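Halogenase PltM (PDB 6BZN) halogenates phenolic substrates as an FAD-dependent enzyme and probably accepts chloride, bromide or iodide as the halide. Local coordinates at residues 241-244 with 245-248; 144-147 with 148-152; 377-380 with 381-385; 75-78 with 79-83. All coordinates share one frame; numbering follows the deposited sequence.

Interaction 1 (241-244 with 245-248)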
loop_
_atom_site.group_PDB
_atom_site.type_symbol
_atom_site.label_atom_id
_atom_site.label_comp_id
_atom_site.label_asym_id
_atom_site.label_seq_id
_atom_site.Cartn_x
_atom_site.Cartn_y
_atom_site.Cartn_z
ATOM N N PRO A 241 20.595 -8.701 9.924
ATOM C CA PRO A 241 21.383 -7.512 9.651
ATOM C C PRO A 241 20.717 -6.187 10.083
ATOM O O PRO A 241 21.400 -5.168 10.130
ATOM C CB PRO A 241 21.552 -7.558 8.137
ATOM C CG PRO A 241 20.340 -8.265 7.655
ATOM C CD PRO A 241 20.019 -9.276 8.695
ATOM N N ILE A 242 19.416 -6.199 10.384
ATOM C CA ILE A 242 18.698 -5.005 10.840
ATOM C C ILE A 242 17.918 -5.333 12.098
ATOM O O ILE A 242 17.466 -6.467 12.271
ATOM C CB ILE A 242 17.730 -4.460 9.758
ATOM C CG1 ILE A 242 16.705 -5.526 9.326
ATOM C CG2 ILE A 242 18.527 -3.963 8.566
ATOM C CD1 ILE A 242 15.606 -5.007 8.417
ATOM N N GLU A 243 17.770 -4.344 12.983
ATOM C CA GLU A 243 16.878 -4.483 14.126
ATOM C C GLU A 243 15.458 -4.643 13.599
ATOM O O GLU A 243 15.012 -3.834 12.768
ATOM C CB GLU A 243 16.890 -3.246 15.020
ATOM C CG GLU A 243 18.184 -2.941 15.743
ATOM C CD GLU A 243 18.170 -1.558 16.373
ATOM O OE1 GLU A 243 17.143 -1.158 16.970
ATOM O OE2 GLU A 243 19.182 -0.852 16.254
ATOM N N LEU A 244 14.744 -5.649 14.084
ATOM C CA LEU A 244 13.352 -5.831 13.677
ATOM C C LEU A 244 12.486 -4.670 14.188
ATOM O O LEU A 244 11.484 -4.330 13.562
ATOM C CB LEU A 244 12.780 -7.167 14.120
ATOM C CG LEU A 244 13.466 -8.507 13.811
ATOM C CD1 LEU A 244 12.420 -9.575 13.513
ATOM C CD2 LEU A 244 14.487 -8.451 12.702
ATOM N N PHE A 245 12.912 -4.055 15.296
ATOM C CA PHE A 245 12.335 -2.806 15.801
ATOM C C PHE A 245 12.321 -1.697 14.743
ATOM O O PHE A 245 11.367 -0.923 14.664
ATOM C CB PHE A 245 13.131 -2.342 17.037
ATOM C CG PHE A 245 12.570 -1.130 17.737
ATOM C CD1 PHE A 245 11.220 -1.056 18.089
ATOM C CD2 PHE A 245 13.413 -0.072 18.103
ATOM C CE1 PHE A 245 10.712 0.061 18.752
ATOM C CE2 PHE A 245 12.906 1.048 18.777
ATOM C CZ PHE A 245 11.557 1.099 19.110
ATOM N N LYS A 246 13.384 -1.643 13.941
ATOM C CA LYS A 246 13.527 -0.711 12.831
ATOM C C LYS A 246 13.110 -1.360 11.508
ATOM O O LYS A 246 13.782 -1.219 10.490
ATOM C CB LYS A 246 14.980 -0.201 12.749
ATOM C CG LYS A 246 15.468 0.540 13.987
ATOM C CD LYS A 246 16.837 1.155 13.729
ATOM C CE LYS A 246 17.440 1.821 14.968
ATOM N NZ LYS A 246 16.763 3.097 15.323
ATOM N N SER A 247 11.972 -2.044 11.529
ATOM C CA SER A 247 11.413 -2.699 10.364
ATOM C C SER A 247 9.898 -2.749 10.494
ATOM O O SER A 247 9.347 -2.574 11.584
ATOM C CB SER A 247 11.955 -4.127 10.253
ATOM O OG SER A 247 11.267 -5.020 11.116
ATOM N N THR A 248 9.232 -2.996 9.381
ATOM C CA THR A 248 7.836 -3.399 9.409
ATOM C C THR A 248 7.803 -4.888 9.726
ATOM O O THR A 248 8.126 -5.713 8.882
ATOM C CB THR A 248 7.183 -3.158 8.056
ATOM O OG1 THR A 248 7.460 -1.811 7.644
ATOM C CG2 THR A 248 5.676 -3.416 8.097
#
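Ser247 OG gives a short hydrogen bond, 2.6 Å, to Leu244 O and is also hydrogen-bonded to Ser111 OG. The hydroxyl lies between its own backbone N and carbonyl carbon (chi1 80°), which turns it back onto the carbonyl three residues earlier. It comes in from the flank of the C=O, with a C=O...donor angle of 119° and a modest tilt from the carbonyl plane. A second, weaker link closes the turn one residue before: Lys246 N reaches Glu243 O at 3.0 Å, with a bent N-H...O angle of 129°. Beside these bonds the side chains of Glu243 and Lys246 run alongside each other in the same direction, with Glu243 OE2 against Lys246 CE at 3.4 Å. Their charges stay 4.6 Å apart, measured from Glu243 OE1 to Lys246 NZ, and NZ is bonded to Asn265 O. Glu243 OE1 also lies at the edge of the Phe245 ring, 4.0 Å from Phe245 CD2. The backbone N atoms of Leu244 and Phe245 are bonded to the carboxylate of Glu229, and would probably stabilise its charged form. With Glu243 and Lys246 beyond salt-bridge distance, the polar links within the turn are hydrogen bonds to carbonyl groups.

Interaction 2 (144-147 with 148-152)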
loop_
_atom_site.group_PDB
_atom_site.type_symbol
_atom_site.label_atom_id
_atom_site.label_comp_id
_atom_site.label_asym_id
_atom_site.label_seq_id
_atom_site.Cartn_x
_atom_site.Cartn_y
_atom_site.Cartn_z
ATOM N N ASP A 144 -0.714 13.266 6.100
ATOM C CA ASP A 144 -1.844 13.672 5.245
ATOM C C ASP A 144 -2.184 15.145 5.398
ATOM O O ASP A 144 -2.529 15.793 4.423
ATOM C CB ASP A 144 -3.084 12.797 5.489
ATOM C CG ASP A 144 -2.890 11.358 4.973
ATOM O OD1 ASP A 144 -1.734 10.911 4.787
ATOM O OD2 ASP A 144 -3.894 10.662 4.753
ATOM N N TYR A 145 -2.070 15.681 6.611
ATOM C CA TYR A 145 -2.381 17.088 6.822
ATOM C C TYR A 145 -1.338 17.923 6.052
ATOM O O TYR A 145 -1.693 18.852 5.330
ATOM C CB TYR A 145 -2.397 17.466 8.306
ATOM C CG TYR A 145 -3.267 18.674 8.680
ATOM C CD1 TYR A 145 -3.917 19.457 7.714
ATOM C CD2 TYR A 145 -3.425 19.040 10.018
ATOM C CE1 TYR A 145 -4.711 20.544 8.067
ATOM C CE2 TYR A 145 -4.206 20.137 10.375
ATOM C CZ TYR A 145 -4.850 20.881 9.393
ATOM O OH TYR A 145 -5.645 21.964 9.724
ATOM N N PHE A 146 -0.067 17.537 6.161
ATOM C CA PHE A 146 1.016 18.167 5.381
ATOM C C PHE A 146 0.750 18.114 3.873
ATOM O O PHE A 146 0.924 19.109 3.183
ATOM C CB PHE A 146 2.355 17.508 5.723
ATOM C CG PHE A 146 3.533 18.113 5.029
ATOM C CD1 PHE A 146 3.969 17.607 3.802
ATOM C CD2 PHE A 146 4.225 19.166 5.600
ATOM C CE1 PHE A 146 5.075 18.153 3.164
ATOM C CE2 PHE A 146 5.318 19.727 4.960
ATOM C CZ PHE A 146 5.752 19.214 3.747
ATOM N N ALA A 147 0.317 16.957 3.380
ATOM C CA ALA A 147 -0.041 16.800 1.975
ATOM C C ALA A 147 -1.146 17.769 1.564
ATOM O O ALA A 147 -1.031 18.433 0.519
ATOM C CB ALA A 147 -0.462 15.360 1.680
ATOM N N LEU A 148 -2.195 17.886 2.375
ATOM C CA LEU A 148 -3.242 18.863 2.059
ATOM C C LEU A 148 -2.669 20.278 2.005
ATOM O O LEU A 148 -3.058 21.077 1.158
ATOM C CB LEU A 148 -4.385 18.814 3.063
ATOM C CG LEU A 148 -5.555 19.766 2.769
ATOM C CD1 LEU A 148 -6.169 19.505 1.396
ATOM C CD2 LEU A 148 -6.616 19.608 3.836
ATOM N N MET A 149 -1.766 20.598 2.919
ATOM C CA MET A 149 -1.135 21.915 2.896
ATOM C C MET A 149 -0.390 22.155 1.575
ATOM O O MET A 149 -0.430 23.270 1.044
ATOM C CB MET A 149 -0.219 22.125 4.087
ATOM C CG MET A 149 -0.935 22.139 5.423
ATOM S SD MET A 149 0.273 22.102 6.769
ATOM C CE MET A 149 -0.780 21.627 8.145
ATOM N N ILE A 150 0.244 21.121 1.018
ATOM C CA ILE A 150 0.869 21.254 -0.314
ATOM C C ILE A 150 -0.171 21.725 -1.336
ATOM O O ILE A 150 0.061 22.684 -2.074
ATOM C CB ILE A 150 1.504 19.946 -0.843
ATOM C CG1 ILE A 150 2.580 19.437 0.126
ATOM C CG2 ILE A 150 2.111 20.197 -2.226
ATOM C CD1 ILE A 150 3.239 18.130 -0.265
ATOM N N ALA A 151 -1.306 21.031 -1.380
ATOM C CA ALA A 151 -2.370 21.358 -2.334
ATOM C C ALA A 151 -2.889 22.783 -2.163
ATOM O O ALA A 151 -3.058 23.518 -3.147
ATOM C CB ALA A 151 -3.514 20.386 -2.196
ATOM N N LEU A 152 -3.145 23.161 -0.913
ATOM C CA LEU A 152 -3.678 24.498 -0.607
ATOM C C LEU A 152 -2.720 25.607 -1.041
ATOM O O LEU A 152 -3.138 26.645 -1.569
ATOM C CB LEU A 152 -3.959 24.625 0.897
ATOM C CG LEU A 152 -5.120 23.775 1.406
ATOM C CD1 LEU A 152 -5.156 23.713 2.933
ATOM C CD2 LEU A 152 -6.429 24.325 0.878
#
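Tyr145 and Met149, one turn apart on helix 140-153, make a Met-aromatic contact in which the methyl group does the touching. Met149 CE sits over the middle of one ring face, 3.9 Å from the Tyr145 centroid and only 12° off the ring normal, a well-formed CH-pi contact. The sulfur stands farther off, with Met149 SD 5.4 Å from that centroid. An extended Met149 chain (chi2 170°, chi3 -164°) carries the methyl back along the helix to the ring. The tyrosine ring also meets that of His57, with the two planes nearly parallel. Were Tyr145 reduced to an alanine, the Met149 methyl would probably lose its aromatic face and be free to turn, and His57 would lose its ring partner. One residue on, Phe146 CE1 lies 3.9 Å from Ile150 CD1, in a plain apolar contact made obliquely. Regular helical bonds carry these pairs, among them Met149 N to Tyr145 O at 3.0 Å and Ile150 N to Phe146 O, also at 3.0 Å. Ala147 presents its small side chain to Ile33 and Ala36 of helix 33-44. Asp144, in a salt bridge with Arg140 and a weak bond to Ile33 N, is consistent with a carboxylate that helps to position two FAD-binding residues, while the turn after it packs through apolar and aromatic groups.

Interaction 3 (377-380 with 381-385)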
loop_
_atom_site.group_PDB
_atom_site.type_symbol
_atom_site.label_atom_id
_atom_site.label_comp_id
_atom_site.label_asym_id
_atom_site.label_seq_id
_atom_site.Cartn_x
_atom_site.Cartn_y
_atom_site.Cartn_z
ATOM N N TRP A 377 -13.591 14.915 -23.151
ATOM C CA TRP A 377 -13.840 14.108 -21.962
ATOM C C TRP A 377 -14.545 12.817 -22.349
ATOM O O TRP A 377 -15.779 12.726 -22.353
ATOM C CB TRP A 377 -14.655 14.921 -20.967
ATOM C CG TRP A 377 -13.934 16.150 -20.505
ATOM C CD1 TRP A 377 -14.078 17.421 -20.984
ATOM C CD2 TRP A 377 -12.938 16.218 -19.484
ATOM N NE1 TRP A 377 -13.247 18.281 -20.307
ATOM C CE2 TRP A 377 -12.533 17.569 -19.382
ATOM C CE3 TRP A 377 -12.356 15.275 -18.635
ATOM C CZ2 TRP A 377 -11.569 17.994 -18.463
ATOM C CZ3 TRP A 377 -11.387 15.702 -17.720
ATOM C CH2 TRP A 377 -11.010 17.043 -17.640
ATOM N N GLN A 378 -13.737 11.821 -22.690
ATOM C CA GLN A 378 -14.226 10.516 -23.119
ATOM C C GLN A 378 -13.503 9.404 -22.360
ATOM O O GLN A 378 -12.283 9.481 -22.143
ATOM C CB GLN A 378 -13.997 10.339 -24.619
ATOM C CG GLN A 378 -14.748 11.348 -25.491
ATOM C CD GLN A 378 -16.244 11.069 -25.534
ATOM O OE1 GLN A 378 -16.657 9.986 -25.933
ATOM N NE2 GLN A 378 -17.058 12.036 -25.124
ATOM N N ARG A 379 -14.257 8.370 -21.996
ATOM C CA ARG A 379 -13.736 7.216 -21.260
ATOM C C ARG A 379 -12.430 6.681 -21.846
ATOM O O ARG A 379 -11.487 6.388 -21.103
ATOM C CB ARG A 379 -14.787 6.101 -21.224
ATOM C CG ARG A 379 -14.292 4.745 -20.724
ATOM C CD ARG A 379 -15.419 3.744 -20.532
ATOM N NE ARG A 379 -14.903 2.376 -20.600
ATOM C CZ ARG A 379 -14.294 1.736 -19.597
ATOM N NH1 ARG A 379 -14.121 2.310 -18.403
ATOM N NH2 ARG A 379 -13.858 0.506 -19.784
ATOM N N GLU A 380 -12.376 6.541 -23.172
ATOM C CA GLU A 380 -11.214 5.935 -23.821
ATOM C C GLU A 380 -9.896 6.676 -23.540
ATOM O O GLU A 380 -8.841 6.053 -23.513
ATOM C CB GLU A 380 -11.448 5.774 -25.340
ATOM C CG GLU A 380 -10.492 4.806 -26.051
ATOM C CD GLU A 380 -10.620 3.328 -25.643
ATOM O OE1 GLU A 380 -11.565 2.941 -24.906
ATOM O OE2 GLU A 380 -9.751 2.533 -26.071
ATOM N N GLN A 381 -9.959 7.984 -23.279
ATOM C CA GLN A 381 -8.765 8.751 -22.914
ATOM C C GLN A 381 -8.133 8.249 -21.623
ATOM O O GLN A 381 -6.952 8.432 -21.421
ATOM C CB GLN A 381 -9.091 10.242 -22.740
ATOM C CG GLN A 381 -9.521 10.955 -24.019
ATOM C CD GLN A 381 -10.312 12.232 -23.740
ATOM O OE1 GLN A 381 -11.423 12.418 -24.254
ATOM N NE2 GLN A 381 -9.768 13.098 -22.897
ATOM N N PHE A 382 -8.934 7.648 -20.745
ATOM C CA PHE A 382 -8.457 7.224 -19.416
ATOM C C PHE A 382 -8.306 5.710 -19.294
ATOM O O PHE A 382 -8.044 5.199 -18.211
ATOM C CB PHE A 382 -9.402 7.781 -18.351
ATOM C CG PHE A 382 -9.641 9.262 -18.492
ATOM C CD1 PHE A 382 -8.629 10.161 -18.221
ATOM C CD2 PHE A 382 -10.875 9.753 -18.898
ATOM C CE1 PHE A 382 -8.832 11.525 -18.365
ATOM C CE2 PHE A 382 -11.085 11.113 -19.042
ATOM C CZ PHE A 382 -10.055 12.000 -18.781
ATOM N N ILE A 383 -8.401 4.994 -20.415
ATOM C CA ILE A 383 -8.474 3.534 -20.365
ATOM C C ILE A 383 -7.228 2.895 -19.746
ATOM O O ILE A 383 -7.332 1.900 -19.051
ATOM C CB ILE A 383 -8.797 2.921 -21.757
ATOM C CG1 ILE A 383 -9.256 1.470 -21.626
ATOM C CG2 ILE A 383 -7.623 3.036 -22.719
ATOM C CD1 ILE A 383 -10.619 1.306 -20.991
ATOM N N GLU A 384 -6.061 3.482 -19.965
ATOM C CA GLU A 384 -4.838 2.930 -19.396
ATOM C C GLU A 384 -4.748 3.140 -17.879
ATOM O O GLU A 384 -4.033 2.402 -17.196
ATOM C CB GLU A 384 -3.604 3.479 -20.110
ATOM C CG GLU A 384 -3.531 3.088 -21.588
ATOM C CD GLU A 384 -3.412 1.585 -21.842
ATOM O OE1 GLU A 384 -2.796 0.874 -21.020
ATOM O OE2 GLU A 384 -3.924 1.113 -22.891
ATOM N N VAL A 385 -5.460 4.135 -17.358
ATOM C CA VAL A 385 -5.580 4.302 -15.911
ATOM C C VAL A 385 -6.357 3.103 -15.333
ATOM O O VAL A 385 -5.943 2.492 -14.331
ATOM C CB VAL A 385 -6.232 5.654 -15.540
ATOM C CG1 VAL A 385 -6.439 5.781 -14.043
ATOM C CG2 VAL A 385 -5.354 6.801 -16.023
#
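Trp377 begins the contact with its six-membered ring, CE3 lying 4.0 Å from Phe382 CZ at the edge of the phenylalanine ring. Gln378 is tied to Gln381 in both directions. Its backbone N gives a weak bond to the side-chain Gln381 OE1 at 2.9 Å, with an N-H...O angle of 128°, while Gln378 O receives Gln381 N at 3.0 Å from above the carbonyl plane. Gln381 keeps CG beside its backbone N (chi1 -66°) and then runs extended, which returns its amide to Gln378; the other end of that amide, NE2, is bonded to Arg376 O. At Arg379 the carbonyl O takes Phe382 N at 2.9 Å, again well out of the carbonyl plane. Its extended side chain lays one guanidinium face against Ile383, whose CD1 is 3.5 Å from Arg379 NH2. NH1 pairs with Glu386 and also meets Val332 O, which helps to fix the flat group. Glu380 closes the series: its O accepts a weak bond from Ile383 N at 3.3 Å, and its side chain runs alongside that of Ile383, pointing the same way. Successive bonds to the third residue on are those of a 3-10 turn leading into a helix. This turn joins helix 352-374 to helix 383-406. Trp377 and Gln381 rest on Ala371 and Phe382 on Lys367, all on the first helix, while Trp377 and Phe382 both meet the ring of Phe188 at the start of strand 188-191.

Interaction 4 (75-78 with 79-83)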
loop_
_atom_site.group_PDB
_atom_site.type_symbol
_atom_site.label_atom_id
_atom_site.label_comp_id
_atom_site.label_asym_id
_atom_site.label_seq_id
_atom_site.Cartn_x
_atom_site.Cartn_y
_atom_site.Cartn_z
ATOM N N ARG A 75 8.779 10.426 -5.424
ATOM C CA ARG A 75 9.841 11.205 -6.071
ATOM C C ARG A 75 9.507 11.483 -7.542
ATOM O O ARG A 75 9.775 12.584 -8.038
ATOM C CB ARG A 75 11.206 10.508 -5.934
ATOM C CG ARG A 75 11.795 10.569 -4.523
ATOM C CD ARG A 75 12.999 9.631 -4.349
ATOM N NE ARG A 75 14.215 10.132 -4.995
ATOM C CZ ARG A 75 15.304 9.405 -5.307
ATOM N NH1 ARG A 75 15.389 8.102 -5.037
ATOM N NH2 ARG A 75 16.326 10.004 -5.911
ATOM N N LEU A 76 8.914 10.502 -8.231
ATOM C CA LEU A 76 8.468 10.701 -9.611
ATOM C C LEU A 76 7.372 11.781 -9.702
ATOM O O LEU A 76 7.428 12.662 -10.570
ATOM C CB LEU A 76 7.981 9.398 -10.231
ATOM C CG LEU A 76 9.093 8.424 -10.653
ATOM C CD1 LEU A 76 8.536 7.027 -10.883
ATOM C CD2 LEU A 76 9.803 8.936 -11.907
ATOM N N LEU A 77 6.390 11.719 -8.804
ATOM C CA LEU A 77 5.356 12.744 -8.739
ATOM C C LEU A 77 5.947 14.134 -8.524
ATOM O O LEU A 77 5.578 15.094 -9.221
ATOM C CB LEU A 77 4.353 12.433 -7.621
ATOM C CG LEU A 77 3.312 11.387 -7.993
ATOM C CD1 LEU A 77 2.683 10.783 -6.733
ATOM C CD2 LEU A 77 2.248 11.998 -8.900
ATOM N N SER A 78 6.858 14.215 -7.564
ATOM C CA SER A 78 7.561 15.446 -7.240
ATOM C C SER A 78 8.312 16.029 -8.448
ATOM O O SER A 78 8.214 17.217 -8.727
ATOM C CB SER A 78 8.535 15.190 -6.091
ATOM O OG SER A 78 9.226 16.372 -5.723
ATOM N N LYS A 79 9.022 15.176 -9.171
ATOM C CA LYS A 79 9.835 15.629 -10.301
ATOM C C LYS A 79 8.977 15.889 -11.534
ATOM O O LYS A 79 9.178 16.882 -12.231
ATOM C CB LYS A 79 10.945 14.623 -10.615
ATOM C CG LYS A 79 12.134 15.244 -11.344
ATOM C CD LYS A 79 12.985 16.073 -10.381
ATOM C CE LYS A 79 14.140 16.778 -11.066
ATOM N NZ LYS A 79 15.133 17.247 -10.051
ATOM N N ARG A 80 8.022 15.001 -11.797
ATOM C CA ARG A 80 7.107 15.146 -12.939
ATOM C C ARG A 80 6.324 16.460 -12.899
ATOM O O ARG A 80 6.055 17.032 -13.954
ATOM C CB ARG A 80 6.143 13.956 -13.004
ATOM C CG ARG A 80 5.038 14.029 -14.042
ATOM C CD ARG A 80 5.618 14.054 -15.443
ATOM N NE ARG A 80 4.569 14.121 -16.450
ATOM C CZ ARG A 80 3.909 15.225 -16.798
ATOM N NH1 ARG A 80 4.174 16.391 -16.227
ATOM N NH2 ARG A 80 2.980 15.155 -17.756
ATOM N N PHE A 81 5.970 16.935 -11.707
ATOM C CA PHE A 81 5.170 18.158 -11.580
ATOM C C PHE A 81 5.893 19.322 -10.900
ATOM O O PHE A 81 5.273 20.356 -10.649
ATOM C CB PHE A 81 3.821 17.837 -10.903
ATOM C CG PHE A 81 2.979 16.891 -11.701
ATOM C CD1 PHE A 81 2.293 17.340 -12.819
ATOM C CD2 PHE A 81 2.904 15.538 -11.374
ATOM C CE1 PHE A 81 1.537 16.464 -13.589
ATOM C CE2 PHE A 81 2.141 14.663 -12.131
ATOM C CZ PHE A 81 1.458 15.123 -13.246
ATOM N N ASP A 82 7.195 19.176 -10.641
ATOM C CA ASP A 82 8.014 20.231 -10.019
ATOM C C ASP A 82 7.407 20.724 -8.693
ATOM O O ASP A 82 7.211 21.918 -8.495
ATOM C CB ASP A 82 8.256 21.405 -11.002
ATOM C CG ASP A 82 9.155 22.517 -10.406
ATOM O OD1 ASP A 82 10.150 22.184 -9.716
ATOM O OD2 ASP A 82 8.848 23.730 -10.613
ATOM N N ILE A 83 7.090 19.787 -7.803
ATOM C CA ILE A 83 6.698 20.121 -6.453
ATOM C C ILE A 83 7.668 19.431 -5.511
ATOM O O ILE A 83 7.442 18.282 -5.123
ATOM C CB ILE A 83 5.236 19.708 -6.141
ATOM C CG1 ILE A 83 4.293 20.281 -7.197
ATOM C CG2 ILE A 83 4.865 20.218 -4.763
ATOM C CD1 ILE A 83 2.814 19.991 -6.999
#
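The Phe81 ring receives Leu77 O at its edge, 3.5 Å from Phe81 CD2, and carries Arg80 CG over one face, toward the rim. The guanidinium of Arg80 has Phe81 CZ near one of its faces in turn, while its NH2 pairs with Asp448. Leu77 adds a side-chain contact, CD2 to Phe81 CE2 at 4.2 Å, and its carbonyl O also accepts Phe81 N at 3.1 Å. The tightest backbone bond along the turn is Arg80 N to Leu76 O, 2.7 Å. Beyond Phe81 the chain leaves the helix at Asp82, where phi turns positive (54°), and doubles back so that both polar groups of Ile83 meet Ser78. Ile83 N bonds to Ser78 O at 3.0 Å, in the carbonyl plane and on a lone pair. Ser78 OG, swung round to lie opposite its own backbone N (chi1 -179°), gives a 2.7 Å bond to Ile83 O, approaching from above that carbonyl's plane. Without the Ser78 hydroxyl, as with an alanine here, Ile83 O is likely to lose this donor, leaving the backbone bond from Ile83 N to hold the turn. That bond to the carbonyl five residues back, a weak one from Asp82 N to Lys79 O inside it and the left-handed conformation of Asp82 fit a Schellman motif. Such a motif typically ends an alpha helix, and here it finishes helix 68-81 just before helix 84-88.

How the interactions relate
Interactions 2 and 4 are neighbours: Ile150 CG2 of the first packs on Ile83 CG2 of the second at 3.7 Å, and residues of both rest on helix 84-88. Interactions 3 and 4 do not touch, yet each packs on helix 352-374. Interaction 1 stands apart, its centre about 43 Å from that of interaction 3 across the middle of the chain. Interaction 2 is the most buried as a whole and depends on apolar and aromatic packing within a continuous helix, although Met149 is exposed. The other three are partly buried and lie where the chain turns: a loop before strand 248-253, a helix start and a helix end, where hydrogen bonds to carbonyl groups set the shape.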